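Local coordinates for vacuolar protein sorting protein 36 (Saccharomyces cerevisiae, PDB 2CAY) that serves in the ESCRT-II complex of multivesicular-body sorting and, through this PH-type GLUE domain, probably binds membrane lipids, at residues M9-Y14 with L40-S45; Y14-T17 with P23-R26; L48-G53 with T71-G76; L114-R117 with L123-Q126. One frame throughout, in Å; residues are numbered along the deposited sequence.

Contact 1 of 4, residues M9-Y14 with L40-S45; sequences MEYWHY and LYHGKS. With SO4 (sulfate ion), chain C.
Leu40 meets the indole of Trp12 from above. Its CD1 lies over one face of the six-membered ring, 4.2 Å from the centroid and 24° off the normal, so this is a CH-pi contact. CD1 is 3.9 Å from Trp12 CZ2, offset toward the ring rim, and Leu40 CD2 stays close to the same end of the indole. The second pair is aromatic. Tyr11 and His42 meet rim to rim, their planes 35° apart, with His42 CE1 3.8 Å from Tyr11 CD2. With CG anti to the backbone N (chi1 -171°), His42 brings the CE1 edge of its imidazole to the Tyr11 ring. No hydrogen bond joins the two segments directly. Instead Glu110 holds both rings from outside, one carboxylate oxygen bonded to Tyr11 OH and the other to His42 NE2. A type II' turn from His42 to Ser45 follows the strand. On the far side of strand 38-42, Tyr41 OH gives a 2.7 Å hydrogen bond to sulfate O1. Trp12 also packs on Leu75 and Leu77 of strand 75-78 and on Val112 of strand 112-116. Residues 9-14 thus lead into strand 13-14 at one sheet's border, while Trp12 reaches across to Leu40 in the other.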
loop_
_atom_site.group_PDB
_atom_site.type_symbol
_atom_site.label_atom_id
_atom_site.label_comp_id
_atom_site.label_asym_id
_atom_site.label_seq_id
_atom_site.Cartn_x
_atom_site.Cartn_y
_atom_site.Cartn_z
ATOM N N MET A 9 -21.264 -3.316 16.254
ATOM C CA MET A 9 -21.693 -4.288 17.261
ATOM C C MET A 9 -22.221 -5.604 16.683
ATOM O O MET A 9 -22.525 -6.536 17.439
ATOM C CB MET A 9 -22.700 -3.672 18.249
ATOM C CG MET A 9 -22.088 -2.675 19.254
ATOM S SD MET A 9 -20.675 -3.289 20.230
ATOM C CE MET A 9 -21.408 -4.640 21.176
ATOM N N GLU A 10 -22.311 -5.699 15.356
ATOM C CA GLU A 10 -22.660 -6.969 14.718
ATOM C C GLU A 10 -21.504 -7.946 14.902
ATOM O O GLU A 10 -21.706 -9.152 15.066
ATOM C CB GLU A 10 -22.944 -6.768 13.232
ATOM C CG GLU A 10 -23.279 -8.061 12.473
ATOM C CD GLU A 10 -23.273 -7.895 10.953
ATOM O OE1 GLU A 10 -23.632 -6.798 10.444
ATOM O OE2 GLU A 10 -22.910 -8.878 10.262
ATOM N N TYR A 11 -20.289 -7.402 14.904
ATOM C CA TYR A 11 -19.070 -8.194 14.928
ATOM C C TYR A 11 -18.403 -8.207 16.319
ATOM O O TYR A 11 -17.797 -9.196 16.706
ATOM C CB TYR A 11 -18.103 -7.647 13.869
ATOM C CG TYR A 11 -18.744 -7.414 12.502
ATOM C CD1 TYR A 11 -18.882 -8.466 11.579
ATOM C CD2 TYR A 11 -19.218 -6.137 12.133
ATOM C CE1 TYR A 11 -19.474 -8.254 10.301
ATOM C CE2 TYR A 11 -19.817 -5.914 10.861
ATOM C CZ TYR A 11 -19.940 -6.976 9.950
ATOM O OH TYR A 11 -20.522 -6.756 8.696
ATOM N N TRP A 12 -18.510 -7.105 17.051
ATOM C CA TRP A 12 -17.898 -6.992 18.361
ATOM C C TRP A 12 -18.877 -7.479 19.449
ATOM O O TRP A 12 -20.100 -7.375 19.286
ATOM C CB TRP A 12 -17.490 -5.547 18.636
ATOM C CG TRP A 12 -16.244 -4.977 17.881
ATOM C CD1 TRP A 12 -16.263 -4.149 16.776
ATOM C CD2 TRP A 12 -14.848 -5.126 18.237
ATOM N NE1 TRP A 12 -14.983 -3.806 16.417
ATOM C CE2 TRP A 12 -14.093 -4.389 17.284
ATOM C CE3 TRP A 12 -14.171 -5.818 19.242
ATOM C CZ2 TRP A 12 -12.690 -4.329 17.313
ATOM C CZ3 TRP A 12 -12.760 -5.765 19.276
ATOM C CH2 TRP A 12 -12.039 -5.014 18.315
ATOM N N HIS A 13 -18.351 -8.035 20.534
ATOM C CA HIS A 13 -19.196 -8.409 21.683
ATOM C C HIS A 13 -18.662 -7.771 22.972
ATOM O O HIS A 13 -17.479 -7.400 23.074
ATOM C CB HIS A 13 -19.376 -9.941 21.808
ATOM C CG HIS A 13 -18.087 -10.703 21.915
ATOM N ND1 HIS A 13 -17.294 -10.685 23.048
ATOM C CD2 HIS A 13 -17.432 -11.477 21.018
ATOM C CE1 HIS A 13 -16.206 -11.411 22.842
ATOM N NE2 HIS A 13 -16.272 -11.914 21.626
ATOM N N TYR A 14 -19.536 -7.632 23.967
ATOM C CA TYR A 14 -19.132 -7.036 25.236
ATOM C C TYR A 14 -18.175 -8.009 25.956
ATOM O O TYR A 14 -18.346 -9.239 25.877
ATOM C CB TYR A 14 -20.392 -6.732 26.068
ATOM C CG TYR A 14 -20.116 -6.288 27.475
ATOM C CD1 TYR A 14 -19.693 -4.990 27.760
ATOM C CD2 TYR A 14 -20.254 -7.192 28.535
ATOM C CE1 TYR A 14 -19.434 -4.600 29.088
ATOM C CE2 TYR A 14 -19.990 -6.814 29.839
ATOM C CZ TYR A 14 -19.583 -5.537 30.109
ATOM O OH TYR A 14 -19.345 -5.208 31.423
ATOM N N LEU A 40 -9.645 2.010 17.927
ATOM C CA LEU A 40 -10.413 1.139 17.027
ATOM C C LEU A 40 -11.021 1.920 15.889
ATOM O O LEU A 40 -11.378 3.097 16.070
ATOM C CB LEU A 40 -11.520 0.405 17.796
ATOM C CG LEU A 40 -11.125 -0.468 18.990
ATOM C CD1 LEU A 40 -12.392 -1.190 19.569
ATOM C CD2 LEU A 40 -10.009 -1.506 18.623
ATOM N N TYR A 41 -11.110 1.271 14.730
ATOM C CA TYR A 41 -11.831 1.772 13.555
ATOM C C TYR A 41 -12.869 0.757 13.134
ATOM O O TYR A 41 -12.667 -0.469 13.234
ATOM C CB TYR A 41 -10.877 1.978 12.368
ATOM C CG TYR A 41 -10.076 3.236 12.470
ATOM C CD1 TYR A 41 -10.356 4.327 11.617
ATOM C CD2 TYR A 41 -9.022 3.356 13.403
ATOM C CE1 TYR A 41 -9.618 5.508 11.703
ATOM C CE2 TYR A 41 -8.276 4.543 13.487
ATOM C CZ TYR A 41 -8.586 5.603 12.632
ATOM O OH TYR A 41 -7.855 6.764 12.700
ATOM N N HIS A 42 -14.001 1.265 12.677
ATOM C CA HIS A 42 -14.952 0.406 12.009
ATOM C C HIS A 42 -15.029 0.922 10.578
ATOM O O HIS A 42 -15.478 2.051 10.349
ATOM C CB HIS A 42 -16.331 0.424 12.661
ATOM C CG HIS A 42 -17.242 -0.626 12.092
ATOM N ND1 HIS A 42 -16.965 -1.982 12.189
ATOM C CD2 HIS A 42 -18.372 -0.523 11.352
ATOM C CE1 HIS A 42 -17.899 -2.664 11.549
ATOM N NE2 HIS A 42 -18.762 -1.803 11.031
ATOM N N GLY A 43 -14.589 0.098 9.630
ATOM C CA GLY A 43 -14.283 0.560 8.277
ATOM C C GLY A 43 -13.257 1.672 8.343
ATOM O O GLY A 43 -12.279 1.583 9.097
ATOM N N LYS A 44 -13.488 2.747 7.576
ATOM C CA LYS A 44 -12.572 3.884 7.566
ATOM C C LYS A 44 -12.745 4.851 8.752
ATOM O O LYS A 44 -11.939 5.742 8.907
ATOM C CB LYS A 44 -12.676 4.673 6.247
ATOM C CG LYS A 44 -12.604 3.804 5.008
ATOM C CD LYS A 44 -12.763 4.627 3.764
ATOM C CE LYS A 44 -12.604 3.765 2.532
ATOM N NZ LYS A 44 -12.729 4.592 1.318
ATOM N N SER A 45 -13.785 4.694 9.566
ATOM C CA SER A 45 -14.122 5.680 10.620
ATOM C C SER A 45 -13.663 5.296 12.029
ATOM O O SER A 45 -13.818 4.162 12.424
ATOM C CB SER A 45 -15.636 5.831 10.695
ATOM O OG SER A 45 -16.138 6.253 9.448
HETATM S S SO4 C . -4.382 7.292 13.492
HETATM O O1 SO4 C . -5.479 6.441 13.916
HETATM O O2 SO4 C . -3.477 7.564 14.609
HETATM O O3 SO4 C . -4.977 8.567 13.053
HETATM O O4 SO4 C . -3.576 6.693 12.462
#

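Contact 2 of 4, residues Y14-T17 with P23-R26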
loop_
_atom_site.group_PDB
_atom_site.type_symbol
_atom_site.label_atom_id
_atom_site.label_comp_id
_atom_site.label_asym_id
_atom_site.label_seq_id
_atom_site.Cartn_x
_atom_site.Cartn_y
_atom_site.Cartn_z
ATOM N N TYR A 14 -19.536 -7.632 23.967
ATOM C CA TYR A 14 -19.132 -7.036 25.236
ATOM C C TYR A 14 -18.175 -8.009 25.956
ATOM O O TYR A 14 -18.346 -9.239 25.877
ATOM C CB TYR A 14 -20.392 -6.732 26.068
ATOM C CG TYR A 14 -20.116 -6.288 27.475
ATOM C CD1 TYR A 14 -19.693 -4.990 27.760
ATOM C CD2 TYR A 14 -20.254 -7.192 28.535
ATOM C CE1 TYR A 14 -19.434 -4.600 29.088
ATOM C CE2 TYR A 14 -19.990 -6.814 29.839
ATOM C CZ TYR A 14 -19.583 -5.537 30.109
ATOM O OH TYR A 14 -19.345 -5.208 31.423
ATOM N N VAL A 15 -17.156 -7.454 26.606
ATOM C CA VAL A 15 -16.175 -8.237 27.389
ATOM C C VAL A 15 -16.149 -7.696 28.836
ATOM O O VAL A 15 -16.029 -6.496 29.047
ATOM C CB VAL A 15 -14.721 -8.172 26.767
ATOM C CG1 VAL A 15 -13.675 -8.723 27.747
ATOM C CG2 VAL A 15 -14.660 -8.974 25.482
ATOM N N GLU A 16 -16.265 -8.594 29.816
ATOM C CA GLU A 16 -16.181 -8.210 31.230
ATOM C C GLU A 16 -14.726 -8.155 31.636
ATOM O O GLU A 16 -13.918 -8.969 31.162
ATOM C CB GLU A 16 -16.886 -9.255 32.111
ATOM C CG GLU A 16 -18.391 -9.426 31.888
ATOM C CD GLU A 16 -19.006 -10.403 32.912
ATOM O OE1 GLU A 16 -18.467 -10.499 34.031
ATOM O OE2 GLU A 16 -19.990 -11.090 32.598
ATOM N N THR A 17 -14.400 -7.208 32.508
ATOM C CA THR A 17 -13.065 -7.096 33.086
ATOM C C THR A 17 -13.107 -6.926 34.617
ATOM O O THR A 17 -14.153 -6.597 35.194
ATOM C CB THR A 17 -12.316 -5.874 32.542
ATOM O OG1 THR A 17 -12.843 -4.684 33.142
ATOM C CG2 THR A 17 -12.419 -5.789 31.021
ATOM N N PRO A 23 -9.076 -8.634 31.547
ATOM C CA PRO A 23 -10.234 -9.333 30.959
ATOM C C PRO A 23 -10.498 -10.677 31.626
ATOM O O PRO A 23 -9.557 -11.368 32.033
ATOM C CB PRO A 23 -9.841 -9.530 29.483
ATOM C CG PRO A 23 -8.342 -9.435 29.464
ATOM C CD PRO A 23 -7.929 -8.558 30.616
ATOM N N LEU A 24 -11.773 -11.032 31.738
ATOM C CA LEU A 24 -12.168 -12.315 32.293
ATOM C C LEU A 24 -12.317 -13.271 31.126
ATOM O O LEU A 24 -13.187 -13.099 30.277
ATOM C CB LEU A 24 -13.489 -12.185 33.087
ATOM C CG LEU A 24 -13.454 -11.165 34.241
ATOM C CD1 LEU A 24 -14.771 -11.126 35.010
ATOM C CD2 LEU A 24 -12.306 -11.442 35.185
ATOM N N LEU A 25 -11.440 -14.263 31.072
ATOM C CA LEU A 25 -11.283 -15.102 29.891
ATOM C C LEU A 25 -12.074 -16.389 30.011
ATOM O O LEU A 25 -12.411 -16.835 31.123
ATOM C CB LEU A 25 -9.796 -15.369 29.655
ATOM C CG LEU A 25 -8.930 -14.459 28.745
ATOM C CD1 LEU A 25 -9.517 -13.132 28.284
ATOM C CD2 LEU A 25 -7.509 -14.291 29.254
ATOM N N ARG A 26 -12.372 -16.979 28.860
ATOM C CA ARG A 26 -13.140 -18.206 28.808
ATOM C C ARG A 26 -12.313 -19.413 29.246
ATOM O O ARG A 26 -11.076 -19.345 29.295
ATOM C CB ARG A 26 -13.759 -18.366 27.419
ATOM C CG ARG A 26 -14.581 -17.126 27.079
ATOM C CD ARG A 26 -15.548 -17.287 25.932
ATOM N NE ARG A 26 -14.887 -17.344 24.643
ATOM C CZ ARG A 26 -15.228 -16.655 23.548
ATOM N NH1 ARG A 26 -16.237 -15.794 23.519
ATOM N NH2 ARG A 26 -14.522 -16.838 22.454
HETATM O O HOH W 1 -16.106 -11.648 29.314
#
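Leu24 N donates to Glu16 O over 3.0 Å, and the N-H...O angle of 169° makes the bond nearly straight at the hydrogen. At the acceptor it is less regular, with the donor tilted 26° from the carbonyl plane. Thr17 and Pro23 form a single beta bridge, their CA atoms 4.2 Å apart. The bond from Leu24 N to Glu16 O flanks this bridged pair.

Water adds a second polar link. One molecule accepts from Glu16 N at 3.1 Å and donates weakly to Leu24 O at 3.4 Å. It thus bridges the two backbones beside the direct bond.

The van der Waals contacts are modest. Leu24 swings its side chain across Glu16, and its CD1 lies 3.9 Å from Glu16 OE1 and close to Glu16 CB. The glutamate chain is extended beyond CG (chi2 -175°), which carries the carboxylate along the leucine methyl. Both of these residues are exposed. Buried Val15 makes an apolar contact with Pro23, its CG1 4.3 Å from Pro23 CB. Thr17 CG2 is 4.2 Å from Pro23 CA.

Thr17 also packs on Pro70 and Thr71 of helix 70-73, while Val15 rests on Arg61 of strand 61-66. Nearby, Arg26 forms a salt bridge with Glu78. The pair of segments is a loop folded back on itself between strands 13-14 and 31-35, closed by an isolated beta bridge at the margin of the PH-type fold.

Contact 3 of 4, residues L48-G53 with T71-G76; sequences LQRQRG and TQNSLG
Arg50 lays its guanidinium against the side chain of Asn73. From CB the chain leaves with CG anti to the carbonyl carbon (chi1 -55°) and then bends at chi2 (-72°). CD is the first atom to reach the other segment, 3.2 Å from Asn73 O. NE comes next, 3.1 Å from that same oxygen, and it also approaches Leu75 CD1, which lies at the guanidinium edge. CZ sits under Asn73 CB, 3.4 Å away, with CB over the centre of one guanidinium face. The amide plane is only 10° from that of the guanidinium, so the two flat groups are stacked. Of the two end nitrogens, NH2 lies against the Asn73 amide, 3.3 Å from its CG, and NH1 turns back with a 2.8 Å hydrogen bond to Gln49 O. That oxygen is near the guanidinium plane, although the donor stands above the carbonyl plane. The bond helps fix the rotation of the group for the stack.

Arg50 also packs on Tyr64 and Leu40. The contact fastens the loop that links the two sheets of the PH-type fold, between strands 45-46 and 53-58, to helix 70-73 and the start of strand 75-78.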
loop_
_atom_site.group_PDB
_atom_site.type_symbol
_atom_site.label_atom_id
_atom_site.label_comp_id
_atom_site.label_asym_id
_atom_site.label_seq_id
_atom_site.Cartn_x
_atom_site.Cartn_y
_atom_site.Cartn_z
ATOM N N LEU A 48 -15.784 6.150 18.033
ATOM C CA LEU A 48 -15.744 7.228 19.025
ATOM C C LEU A 48 -15.770 6.634 20.420
ATOM O O LEU A 48 -16.498 5.664 20.679
ATOM C CB LEU A 48 -16.922 8.193 18.806
ATOM C CG LEU A 48 -17.048 8.805 17.405
ATOM C CD1 LEU A 48 -18.160 9.834 17.403
ATOM C CD2 LEU A 48 -15.709 9.430 16.903
ATOM N N GLN A 49 -14.939 7.169 21.311
ATOM C CA GLN A 49 -14.891 6.656 22.689
ATOM C C GLN A 49 -14.233 5.271 22.836
ATOM O O GLN A 49 -14.273 4.652 23.910
ATOM C CB GLN A 49 -16.299 6.668 23.321
ATOM C CG GLN A 49 -16.955 8.055 23.317
ATOM C CD GLN A 49 -16.023 9.137 23.827
ATOM O OE1 GLN A 49 -15.437 9.012 24.909
ATOM N NE2 GLN A 49 -15.874 10.206 23.049
ATOM N N ARG A 50 -13.629 4.768 21.756
ATOM C CA ARG A 50 -12.826 3.551 21.868
ATOM C C ARG A 50 -11.476 3.827 21.219
ATOM O O ARG A 50 -11.003 3.050 20.404
ATOM C CB ARG A 50 -13.491 2.358 21.180
ATOM C CG ARG A 50 -14.961 2.012 21.619
ATOM C CD ARG A 50 -15.017 1.425 22.977
ATOM N NE ARG A 50 -16.402 1.228 23.423
ATOM C CZ ARG A 50 -17.195 2.197 23.903
ATOM N NH1 ARG A 50 -16.761 3.455 24.021
ATOM N NH2 ARG A 50 -18.437 1.902 24.291
ATOM N N GLN A 51 -10.882 4.945 21.600
ATOM C CA GLN A 51 -9.666 5.451 20.994
ATOM C C GLN A 51 -8.366 5.257 21.793
ATOM O O GLN A 51 -7.279 5.555 21.281
ATOM C CB GLN A 51 -9.868 6.919 20.600
ATOM C CG GLN A 51 -10.790 7.067 19.377
ATOM C CD GLN A 51 -10.317 6.202 18.173
ATOM O OE1 GLN A 51 -11.030 5.329 17.716
ATOM N NE2 GLN A 51 -9.122 6.464 17.686
ATOM N N ARG A 52 -8.465 4.743 23.022
ATOM C CA ARG A 52 -7.271 4.480 23.833
ATOM C C ARG A 52 -7.539 3.333 24.800
ATOM O O ARG A 52 -8.258 3.476 25.815
ATOM C CB ARG A 52 -6.797 5.734 24.566
ATOM C CG ARG A 52 -5.441 5.592 25.263
ATOM C CD ARG A 52 -5.044 6.907 25.954
ATOM N NE ARG A 52 -4.980 8.011 24.979
ATOM C CZ ARG A 52 -5.921 8.943 24.808
ATOM N NH1 ARG A 52 -7.022 8.945 25.568
ATOM N NH2 ARG A 52 -5.753 9.887 23.876
ATOM N N GLY A 53 -6.963 2.191 24.453
ATOM C CA GLY A 53 -7.115 0.963 25.198
ATOM C C GLY A 53 -5.926 0.043 25.007
ATOM O O GLY A 53 -5.043 0.285 24.148
ATOM N N THR A 71 -14.655 -1.604 32.554
ATOM C CA THR A 71 -15.783 -2.499 32.861
ATOM C C THR A 71 -17.030 -2.184 32.050
ATOM O O THR A 71 -18.019 -2.918 32.156
ATOM C CB THR A 71 -16.197 -2.459 34.361
ATOM O OG1 THR A 71 -16.583 -1.127 34.671
ATOM C CG2 THR A 71 -15.052 -2.860 35.252
ATOM N N GLN A 72 -17.008 -1.093 31.277
ATOM C CA GLN A 72 -18.151 -0.694 30.452
ATOM C C GLN A 72 -17.875 -0.772 28.947
ATOM O O GLN A 72 -18.723 -1.211 28.164
ATOM C CB GLN A 72 -18.528 0.758 30.742
ATOM C CG GLN A 72 -19.201 0.999 32.069
ATOM C CD GLN A 72 -19.535 2.461 32.236
ATOM O OE1 GLN A 72 -20.377 3.000 31.511
ATOM N NE2 GLN A 72 -18.862 3.124 33.176
ATOM N N ASN A 73 -16.697 -0.298 28.552
ATOM C CA ASN A 73 -16.411 -0.028 27.135
ATOM C C ASN A 73 -15.412 -0.989 26.462
ATOM O O ASN A 73 -14.922 -0.739 25.359
ATOM C CB ASN A 73 -16.012 1.439 26.968
ATOM C CG ASN A 73 -17.170 2.407 27.312
ATOM O OD1 ASN A 73 -18.297 1.972 27.550
ATOM N ND2 ASN A 73 -16.887 3.706 27.336
ATOM N N SER A 74 -15.165 -2.115 27.102
ATOM C CA SER A 74 -14.334 -3.176 26.520
ATOM C C SER A 74 -15.097 -4.085 25.544
ATOM O O SER A 74 -16.319 -4.337 25.704
ATOM C CB SER A 74 -13.654 -3.981 27.637
ATOM O OG SER A 74 -12.874 -3.098 28.429
ATOM N N LEU A 75 -14.384 -4.557 24.524
ATOM C CA LEU A 75 -14.987 -5.298 23.399
ATOM C C LEU A 75 -14.149 -6.483 22.962
ATOM O O LEU A 75 -12.919 -6.470 23.116
ATOM C CB LEU A 75 -15.199 -4.372 22.189
ATOM C CG LEU A 75 -16.199 -3.213 22.288
ATOM C CD1 LEU A 75 -16.023 -2.286 21.089
ATOM C CD2 LEU A 75 -17.647 -3.766 22.399
ATOM N N GLY A 76 -14.801 -7.487 22.396
ATOM C CA GLY A 76 -14.148 -8.676 21.901
ATOM C C GLY A 76 -14.567 -8.998 20.481
ATOM O O GLY A 76 -15.701 -8.717 20.071
#

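Contact 4 of 4, residues L114-R117 with L123-Q126; sequences LSFR and LFSQ. With SO4 (sulfate ion), chain C.
Phe124 packs against Leu114 and Phe116, and this buried cluster is the tight part of the contact. Leu114 CD1 comes within 3.8 Å of Phe124 CE2, approaching the ring obliquely. Phe116 turns its edge to Phe124, with Phe116 CZ 4.0 Å from Phe124 CD2 near the plane of the Phe116 ring. Phe116 CE1 also touches Phe124 CB; the two side chains cross at about a right angle. Phe124 has CG anti to its own nitrogen (chi1 -168°), which sends the ring from the helix toward the strand.

Ser125 makes the looser part, its OG 4.2 Å from Phe116 CE2. Its hydroxyl is bonded to Gly121 O, just before the helix begins, which satisfies this buried group. Ser115 of the strand and Arg117 just after it turn away from the helix and hold a sulfate, probably from the crystallisation liquor. Ser115 OG donates to sulfate O1 at 2.8 Å. Arg117 uses two nitrogens, with NH2 to O1 at 2.9 Å and NE to O2 at 3.1 Å, and the anion lies at the edge of the guanidinium in its plane. Tyr41, Ser95 and Arg97 complete the site.

Phe124 also packs on Phe33, Ile55 and Leu57 of the facing sheet, and Leu114 on Ile55. A C-terminal helix capping a sandwich of two antiparallel sheets is the hallmark of the PH fold, and the sulfate site is consistent with a place for a lipid phosphate.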
loop_
_atom_site.group_PDB
_atom_site.type_symbol
_atom_site.label_atom_id
_atom_site.label_comp_id
_atom_site.label_asym_id
_atom_site.label_seq_id
_atom_site.Cartn_x
_atom_site.Cartn_y
_atom_site.Cartn_z
ATOM N N LEU A 114 -7.155 -1.869 13.881
ATOM C CA LEU A 114 -6.515 -1.539 15.141
ATOM C C LEU A 114 -5.453 -0.481 14.824
ATOM O O LEU A 114 -4.618 -0.687 13.916
ATOM C CB LEU A 114 -5.830 -2.792 15.703
ATOM C CG LEU A 114 -6.725 -4.032 15.781
ATOM C CD1 LEU A 114 -5.901 -5.203 16.420
ATOM C CD2 LEU A 114 -7.992 -3.770 16.584
ATOM N N SER A 115 -5.459 0.630 15.545
ATOM C CA SER A 115 -4.505 1.672 15.242
ATOM C C SER A 115 -3.505 1.826 16.384
ATOM O O SER A 115 -3.901 2.051 17.544
ATOM C CB SER A 115 -5.236 2.988 14.901
ATOM O OG SER A 115 -4.288 3.987 14.531
ATOM N N PHE A 116 -2.212 1.701 16.072
ATOM C CA PHE A 116 -1.177 1.637 17.129
ATOM C C PHE A 116 -0.485 2.969 17.420
ATOM O O PHE A 116 0.417 3.363 16.688
ATOM C CB PHE A 116 -0.123 0.561 16.831
ATOM C CG PHE A 116 -0.689 -0.829 16.678
ATOM C CD1 PHE A 116 -0.752 -1.691 17.785
ATOM C CD2 PHE A 116 -1.163 -1.266 15.457
ATOM C CE1 PHE A 116 -1.287 -2.984 17.671
ATOM C CE2 PHE A 116 -1.685 -2.581 15.317
ATOM C CZ PHE A 116 -1.752 -3.423 16.439
ATOM N N ARG A 117 -0.842 3.627 18.522
ATOM C CA ARG A 117 -0.347 5.001 18.761
ATOM C C ARG A 117 0.983 5.086 19.514
ATOM O O ARG A 117 1.623 6.139 19.523
ATOM C CB ARG A 117 -1.393 5.874 19.471
ATOM C CG ARG A 117 -2.442 6.485 18.544
ATOM C CD ARG A 117 -3.311 5.411 17.902
ATOM N NE ARG A 117 -4.377 5.981 17.068
ATOM C CZ ARG A 117 -5.634 6.217 17.463
ATOM N NH1 ARG A 117 -6.002 6.004 18.714
ATOM N NH2 ARG A 117 -6.519 6.697 16.595
ATOM N N LEU A 123 4.918 -6.671 16.396
ATOM C CA LEU A 123 4.852 -7.958 17.118
ATOM C C LEU A 123 3.400 -8.423 17.345
ATOM O O LEU A 123 3.100 -9.612 17.256
ATOM C CB LEU A 123 5.569 -7.851 18.456
ATOM C CG LEU A 123 7.107 -7.662 18.410
ATOM C CD1 LEU A 123 7.647 -7.484 19.827
ATOM C CD2 LEU A 123 7.753 -8.862 17.706
ATOM N N PHE A 124 2.514 -7.474 17.644
ATOM C CA PHE A 124 1.095 -7.804 17.802
ATOM C C PHE A 124 0.503 -8.371 16.521
ATOM O O PHE A 124 -0.223 -9.374 16.535
ATOM C CB PHE A 124 0.268 -6.620 18.287
ATOM C CG PHE A 124 -1.141 -7.027 18.722
ATOM C CD1 PHE A 124 -1.410 -7.371 20.042
ATOM C CD2 PHE A 124 -2.169 -7.122 17.784
ATOM C CE1 PHE A 124 -2.731 -7.792 20.416
ATOM C CE2 PHE A 124 -3.479 -7.514 18.168
ATOM C CZ PHE A 124 -3.739 -7.860 19.479
ATOM N N SER A 125 0.807 -7.727 15.406
ATOM C CA SER A 125 0.267 -8.153 14.119
ATOM C C SER A 125 0.808 -9.520 13.732
ATOM O O SER A 125 0.070 -10.361 13.249
ATOM C CB SER A 125 0.581 -7.132 13.035
ATOM O OG SER A 125 -0.002 -5.883 13.385
ATOM N N GLN A 126 2.111 -9.729 13.935
ATOM C CA GLN A 126 2.711 -11.042 13.634
ATOM C C GLN A 126 2.073 -12.177 14.466
ATOM O O GLN A 126 1.754 -13.255 13.933
ATOM C CB GLN A 126 4.231 -10.981 13.873
ATOM C CG GLN A 126 4.937 -10.218 12.709
ATOM C CD GLN A 126 6.427 -9.950 12.963
ATOM O OE1 GLN A 126 6.887 -9.928 14.108
ATOM N NE2 GLN A 126 7.184 -9.736 11.881
HETATM S S SO4 C . -4.382 7.292 13.492
HETATM O O1 SO4 C . -5.479 6.441 13.916
HETATM O O2 SO4 C . -3.477 7.564 14.609
HETATM O O3 SO4 C . -4.977 8.567 13.053
HETATM O O4 SO4 C . -3.576 6.693 12.462
#

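Contact 4 is the core contact, with all its touching residues buried between helix 122-137 and strand 112-116. Contacts 1 and 3 are partly buried; contact 1 joins the two sheets and contact 3 ties the loop between them to helix 70-73 and strand 75-78. Contact 2 lies nearer the surface. Contacts 1 and 4 reach neighbouring strands of one sheet and share the sulfate. Contacts 1 and 3 meet in the other sheet, where strands 13-14 and 75-78 pair. Contact 2 continues from the same N-terminal strand and touches contact 3. The chemistry follows position: ring and methyl packing in contacts 1 and 4, a flat polar stack in contact 3, backbone and water bonds in contact 2.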